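Local coordinates for GDP-mannose-dependent alpha-(1-6)-phosphatidylinositol monomannoside mannosyltransferase (Corynebacterium glutamicum, PDB 3OKC), which is a mannosyltransferase of the GT-B class of glycosyltransferases, built from two Rossmann-like domains, at residues V113-H118 and D142-I147. Numbering follows the deposited sequence.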
loop_
_atom_site.group_PDB
_atom_site.type_symbol
_atom_site.label_atom_id
_atom_site.label_comp_id
_atom_site.label_asym_id
_atom_site.label_seq_id
_atom_site.Cartn_x
_atom_site.Cartn_y
_atom_site.Cartn_z
ATOM N N VAL A 113 -15.912 10.758 -14.740
ATOM C CA VAL A 113 -14.468 10.541 -14.813
ATOM C C VAL A 113 -13.891 10.466 -13.396
ATOM O O VAL A 113 -14.090 11.374 -12.586
ATOM C CB VAL A 113 -13.746 11.641 -15.648
ATOM C CG1 VAL A 113 -12.250 11.379 -15.704
ATOM C CG2 VAL A 113 -14.320 11.723 -17.060
ATOM N N ILE A 114 -13.210 9.361 -13.106
ATOM C CA ILE A 114 -12.550 9.144 -11.818
ATOM C C ILE A 114 -11.039 9.102 -12.057
ATOM O O ILE A 114 -10.581 8.567 -13.069
ATOM C CB ILE A 114 -13.004 7.808 -11.130
ATOM C CG1 ILE A 114 -14.529 7.659 -11.108
ATOM C CG2 ILE A 114 -12.442 7.684 -9.706
ATOM C CD1 ILE A 114 -15.082 6.781 -12.211
ATOM N N ALA A 115 -10.275 9.691 -11.144
ATOM C CA ALA A 115 -8.818 9.580 -11.168
ATOM C C ALA A 115 -8.295 9.231 -9.775
ATOM O O ALA A 115 -8.730 9.818 -8.773
ATOM C CB ALA A 115 -8.181 10.868 -11.684
ATOM N N SER A 116 -7.379 8.265 -9.715
ATOM C CA SER A 116 -6.792 7.849 -8.442
ATOM C C SER A 116 -5.389 8.410 -8.218
ATOM O O SER A 116 -4.520 8.302 -9.079
ATOM C CB SER A 116 -6.790 6.325 -8.304
ATOM O OG SER A 116 -8.111 5.820 -8.150
ATOM N N THR A 117 -5.192 9.027 -7.057
ATOM C CA THR A 117 -3.871 9.471 -6.636
ATOM C C THR A 117 -3.258 8.439 -5.706
ATOM O O THR A 117 -3.963 7.622 -5.106
ATOM C CB THR A 117 -3.913 10.814 -5.888
ATOM O OG1 THR A 117 -4.718 10.678 -4.713
ATOM C CG2 THR A 117 -4.451 11.931 -6.784
ATOM N N HIS A 118 -1.933 8.482 -5.597
ATOM C CA HIS A 118 -1.200 7.624 -4.682
ATOM C C HIS A 118 -0.178 8.489 -3.944
ATOM O O HIS A 118 -0.564 9.422 -3.231
ATOM C CB HIS A 118 -0.567 6.451 -5.444
ATOM C CG HIS A 118 -1.536 5.734 -6.332
ATOM N ND1 HIS A 118 -2.246 4.627 -5.920
ATOM C CD2 HIS A 118 -1.953 6.000 -7.593
ATOM C CE1 HIS A 118 -3.043 4.229 -6.895
ATOM N NE2 HIS A 118 -2.887 5.046 -7.920
ATOM N N ASP A 142 -14.401 14.283 -12.110
ATOM C CA ASP A 142 -15.560 14.340 -11.217
ATOM C C ASP A 142 -15.258 13.756 -9.833
ATOM O O ASP A 142 -15.757 14.255 -8.822
ATOM C CB ASP A 142 -16.755 13.616 -11.851
ATOM C CG ASP A 142 -17.026 14.074 -13.282
ATOM O OD1 ASP A 142 -17.382 15.256 -13.484
ATOM O OD2 ASP A 142 -16.880 13.253 -14.211
ATOM N N VAL A 143 -14.447 12.698 -9.795
ATOM C CA VAL A 143 -14.076 12.033 -8.544
ATOM C C VAL A 143 -12.558 11.864 -8.461
ATOM O O VAL A 143 -11.940 11.271 -9.349
ATOM C CB VAL A 143 -14.774 10.644 -8.379
ATOM C CG1 VAL A 143 -14.381 9.988 -7.059
ATOM C CG2 VAL A 143 -16.296 10.767 -8.469
ATOM N N LEU A 144 -11.969 12.400 -7.395
ATOM C CA LEU A 144 -10.540 12.262 -7.133
ATOM C C LEU A 144 -10.373 11.399 -5.881
ATOM O O LEU A 144 -10.797 11.790 -4.790
ATOM C CB LEU A 144 -9.904 13.650 -6.950
ATOM C CG LEU A 144 -8.401 13.955 -7.100
ATOM C CD1 LEU A 144 -7.594 13.539 -5.862
ATOM C CD2 LEU A 144 -7.792 13.377 -8.388
ATOM N N THR A 145 -9.790 10.215 -6.046
ATOM C CA THR A 145 -9.554 9.321 -4.914
ATOM C C THR A 145 -8.158 9.523 -4.299
ATOM O O THR A 145 -7.213 9.922 -4.988
ATOM C CB THR A 145 -9.811 7.810 -5.251
ATOM O OG1 THR A 145 -8.670 7.242 -5.904
ATOM C CG2 THR A 145 -11.057 7.623 -6.124
ATOM N N TYR A 146 -8.049 9.260 -3.000
ATOM C CA TYR A 146 -6.802 9.437 -2.265
ATOM C C TYR A 146 -6.604 8.287 -1.282
ATOM O O TYR A 146 -7.580 7.707 -0.796
ATOM C CB TYR A 146 -6.784 10.787 -1.536
ATOM C CG TYR A 146 -7.900 10.973 -0.529
ATOM C CD1 TYR A 146 -7.735 10.597 0.809
ATOM C CD2 TYR A 146 -9.120 11.531 -0.912
ATOM C CE1 TYR A 146 -8.758 10.772 1.738
ATOM C CE2 TYR A 146 -10.149 11.705 0.005
ATOM C CZ TYR A 146 -9.964 11.324 1.327
ATOM O OH TYR A 146 -10.989 11.507 2.233
ATOM N N ILE A 147 -5.343 7.965 -0.995
ATOM C CA ILE A 147 -5.015 6.823 -0.133
ATOM C C ILE A 147 -5.090 7.140 1.369
ATOM O O ILE A 147 -5.425 6.262 2.168
ATOM C CB ILE A 147 -3.650 6.145 -0.505
ATOM C CG1 ILE A 147 -2.462 7.056 -0.171
ATOM C CG2 ILE A 147 -3.648 5.697 -1.979
ATOM C CD1 ILE A 147 -1.108 6.367 -0.211
HETATM O O HOH W 1 -6.578 6.647 -4.465
HETATM O O HOH W 2 -3.139 9.664 -2.469
#
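Residues 113-116 and 143-146 are neighbouring parallel strands, their axes 4.8 Å apart and inclined by 21°, in the seven-stranded sheet of the N-terminal Rossmann-like domain of a GT-B fold; the intervening chain, largely helical, makes the crossover. Ala115 is gripped at both its backbone polar atoms: N donates to Val143 O, and O accepts from Thr145 N. At the start of strand 143-146 Val113 O receives the N-H groups of both Asp142 and Val143, while OD2 of Asp142 accepts Val113 N with its anti lone pair at 2.7 Å and also forms a salt bridge with Lys106. On the face carrying Ile114, Val143, Ser116 and Thr145, Ile114 and Val143 lie side by side, with Ile114 CG2 3.8 Å from Thr145 CG2. Ser116 OG and Thr145 OG1 share a hydrogen bond of 2.7 Å, and Trp91 NE1 also bonds to Ser116 OG. On the opposite face, which carries Ala115 and Leu144, Leu144 CD1 meets CG2 of Thr117, just past the strand end, at 3.6 Å. One water links Thr117 OG1, His118 O and Ile147 N. With chi1 at 61°, Thr117 OG1 sits between its own N and carbonyl carbon and donates in plane to a lone pair of Thr145 O at 2.6 Å, whereas Thr117 N reaches that oxygen from above the carbonyl plane.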